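Local coordinates for protein cytochrome P450 268A2 Cyp268A2 (Mycobacterium marinum, PDB 6BLD) that belongs to the haem-containing cytochrome P450 family and binds protoporphyrin IX with iron in a mostly helical fold, at residues A[128-133]-A[381-386]. Numbering follows the deposited sequence.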
loop_
_atom_site.group_PDB
_atom_site.type_symbol
_atom_site.label_atom_id
_atom_site.label_comp_id
_atom_site.label_asym_id
_atom_site.label_seq_id
_atom_site.Cartn_x
_atom_site.Cartn_y
_atom_site.Cartn_z
ATOM N N ARG A 128 20.797 -10.003 1.347
ATOM C CA ARG A 128 21.660 -10.069 2.523
ATOM C C ARG A 128 20.864 -10.311 3.798
ATOM O O ARG A 128 21.385 -10.907 4.747
ATOM C CB ARG A 128 22.472 -8.778 2.651
ATOM C CG ARG A 128 23.482 -8.555 1.536
ATOM C CD ARG A 128 24.632 -9.548 1.614
ATOM N NE ARG A 128 25.489 -9.480 0.434
ATOM C CZ ARG A 128 26.655 -10.110 0.317
ATOM N NH1 ARG A 128 27.111 -10.862 1.311
ATOM N NH2 ARG A 128 27.366 -9.987 -0.796
ATOM N N ILE A 129 19.611 -9.863 3.841
ATOM C CA ILE A 129 18.776 -9.966 5.030
ATOM C C ILE A 129 17.627 -10.946 4.834
ATOM O O ILE A 129 16.757 -11.055 5.704
ATOM C CB ILE A 129 18.247 -8.586 5.457
ATOM C CG1 ILE A 129 17.251 -8.059 4.421
ATOM C CG2 ILE A 129 19.397 -7.608 5.643
ATOM C CD1 ILE A 129 16.630 -6.730 4.787
ATOM N N GLU A 130 17.603 -11.668 3.710
ATOM C CA GLU A 130 16.494 -12.579 3.441
ATOM C C GLU A 130 16.445 -13.727 4.443
ATOM O O GLU A 130 15.359 -14.231 4.749
ATOM C CB GLU A 130 16.593 -13.122 2.016
ATOM C CG GLU A 130 15.370 -13.907 1.572
ATOM C CD GLU A 130 15.312 -14.102 0.070
ATOM O OE1 GLU A 130 16.238 -13.638 -0.628
ATOM O OE2 GLU A 130 14.339 -14.721 -0.413
ATOM N N ASP A 131 17.598 -14.151 4.964
ATOM C CA ASP A 131 17.605 -15.233 5.942
ATOM C C ASP A 131 16.913 -14.815 7.234
ATOM O O ASP A 131 16.208 -15.620 7.855
ATOM C CB ASP A 131 19.039 -15.684 6.218
ATOM C CG ASP A 131 19.561 -16.637 5.161
ATOM O OD1 ASP A 131 19.010 -17.751 5.041
ATOM O OD2 ASP A 131 20.519 -16.271 4.449
ATOM N N SER A 132 17.097 -13.560 7.655
ATOM C CA SER A 132 16.402 -13.074 8.842
ATOM C C SER A 132 14.898 -12.995 8.614
ATOM O O SER A 132 14.117 -13.225 9.545
ATOM C CB SER A 132 16.952 -11.709 9.254
ATOM O OG SER A 132 16.496 -10.691 8.380
ATOM N N ILE A 133 14.476 -12.669 7.391
ATOM C CA ILE A 133 13.054 -12.701 7.064
ATOM C C ILE A 133 12.537 -14.133 7.096
ATOM O O ILE A 133 11.437 -14.402 7.596
ATOM C CB ILE A 133 12.808 -12.036 5.697
ATOM C CG1 ILE A 133 13.193 -10.557 5.749
ATOM C CG2 ILE A 133 11.355 -12.202 5.267
ATOM C CD1 ILE A 133 13.189 -9.876 4.397
ATOM N N GLN A 381 9.293 -11.070 1.613
ATOM C CA GLN A 381 8.429 -11.403 2.743
ATOM C C GLN A 381 7.328 -12.375 2.335
ATOM O O GLN A 381 7.019 -13.316 3.075
ATOM C CB GLN A 381 7.828 -10.129 3.335
ATOM C CG GLN A 381 8.838 -9.226 4.017
ATOM C CD GLN A 381 8.179 -8.077 4.748
ATOM O OE1 GLN A 381 7.262 -8.277 5.545
ATOM N NE2 GLN A 381 8.641 -6.863 4.478
ATOM N N LEU A 382 6.732 -12.166 1.155
ATOM C CA LEU A 382 5.643 -13.028 0.705
ATOM C C LEU A 382 6.146 -14.420 0.353
ATOM O O LEU A 382 5.463 -15.415 0.614
ATOM C CB LEU A 382 4.923 -12.401 -0.487
ATOM C CG LEU A 382 4.471 -10.954 -0.290
ATOM C CD1 LEU A 382 4.107 -10.305 -1.618
ATOM C CD2 LEU A 382 3.316 -10.889 0.700
ATOM N N ARG A 383 7.325 -14.514 -0.257
ATOM C CA ARG A 383 7.914 -15.822 -0.525
ATOM C C ARG A 383 8.182 -16.582 0.769
ATOM O O ARG A 383 7.963 -17.798 0.845
ATOM C CB ARG A 383 9.210 -15.659 -1.329
ATOM C CG ARG A 383 9.015 -15.164 -2.757
ATOM C CD ARG A 383 10.292 -15.335 -3.576
ATOM N NE ARG A 383 11.464 -14.818 -2.873
ATOM C CZ ARG A 383 11.972 -13.604 -3.059
ATOM N NH1 ARG A 383 11.413 -12.773 -3.927
ATOM N NH2 ARG A 383 13.040 -13.221 -2.371
ATOM N N ALA A 384 8.652 -15.881 1.801
ATOM C CA ALA A 384 9.033 -16.543 3.042
ATOM C C ALA A 384 7.819 -16.968 3.859
ATOM O O ALA A 384 7.787 -18.087 4.383
ATOM C CB ALA A 384 9.934 -15.626 3.869
ATOM N N ILE A 385 6.812 -16.098 3.979
ATOM C CA ILE A 385 5.681 -16.403 4.851
ATOM C C ILE A 385 4.792 -17.478 4.232
ATOM O O ILE A 385 4.249 -18.334 4.941
ATOM C CB ILE A 385 4.890 -15.122 5.182
ATOM C CG1 ILE A 385 3.907 -15.381 6.326
ATOM C CG2 ILE A 385 4.168 -14.578 3.954
ATOM C CD1 ILE A 385 4.576 -15.700 7.645
ATOM N N PHE A 386 4.637 -17.466 2.907
ATOM C CA PHE A 386 3.796 -18.471 2.269
ATOM C C PHE A 386 4.520 -19.801 2.122
ATOM O O PHE A 386 3.871 -20.852 2.077
ATOM C CB PHE A 386 3.308 -17.966 0.911
ATOM C CG PHE A 386 2.148 -17.015 1.008
ATOM C CD1 PHE A 386 0.891 -17.471 1.366
ATOM C CD2 PHE A 386 2.321 -15.664 0.759
ATOM C CE1 PHE A 386 -0.177 -16.598 1.465
ATOM C CE2 PHE A 386 1.257 -14.786 0.858
ATOM C CZ PHE A 386 0.007 -15.253 1.211
#
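The guanidinium of R383 meets the carboxylate of E130 at its edge: OE2 of E130 lies in the guanidinium plane and takes a nearly straight hydrogen bond from NH2 of R383, with 2.8 Å between NH2 and OE2 and an N-H...O angle of 170°. On the carboxylate side the fit is less regular, because the donor comes from well above the plane of the acid and the two flat groups are turned 57° against each other. The salt bridge thus rests on one nitrogen and one oxygen; OE1 of E130 stays 3.7 Å from the same NH2. E130 reaches across on an extended chain whose CG stands anti to the backbone N, whereas R383 bends at chi3, and the two side chains cross at about a right angle. Beside this polar bridge, I133 lays its CG2 branch against the other helix, 3.9 Å from CA of Q381 and 4.0 Å from CB of A384. CB of A384 is directed toward the other helix and meets this methyl, while CG of Q381 flanks the same methyl at 4.1 Å. Apolar contact therefore fills the buried side, and the ion pair ties the more exposed one. The segments run roughly parallel, their axes 9.9 Å apart at closest and crossing at -32°. Q381 also lines the haem pocket, its side chain about 4 Å from the cofactor, so the contact borders the haem site. Helix 375-392 is packed between several neighbours: L382 and R383 touch helix 290-305, Q381, L382 and F386 touch helix 247-278, and both I133 and Q381 rest on T165 of helix 160-170, joining helix 123-147 to this helical bundle.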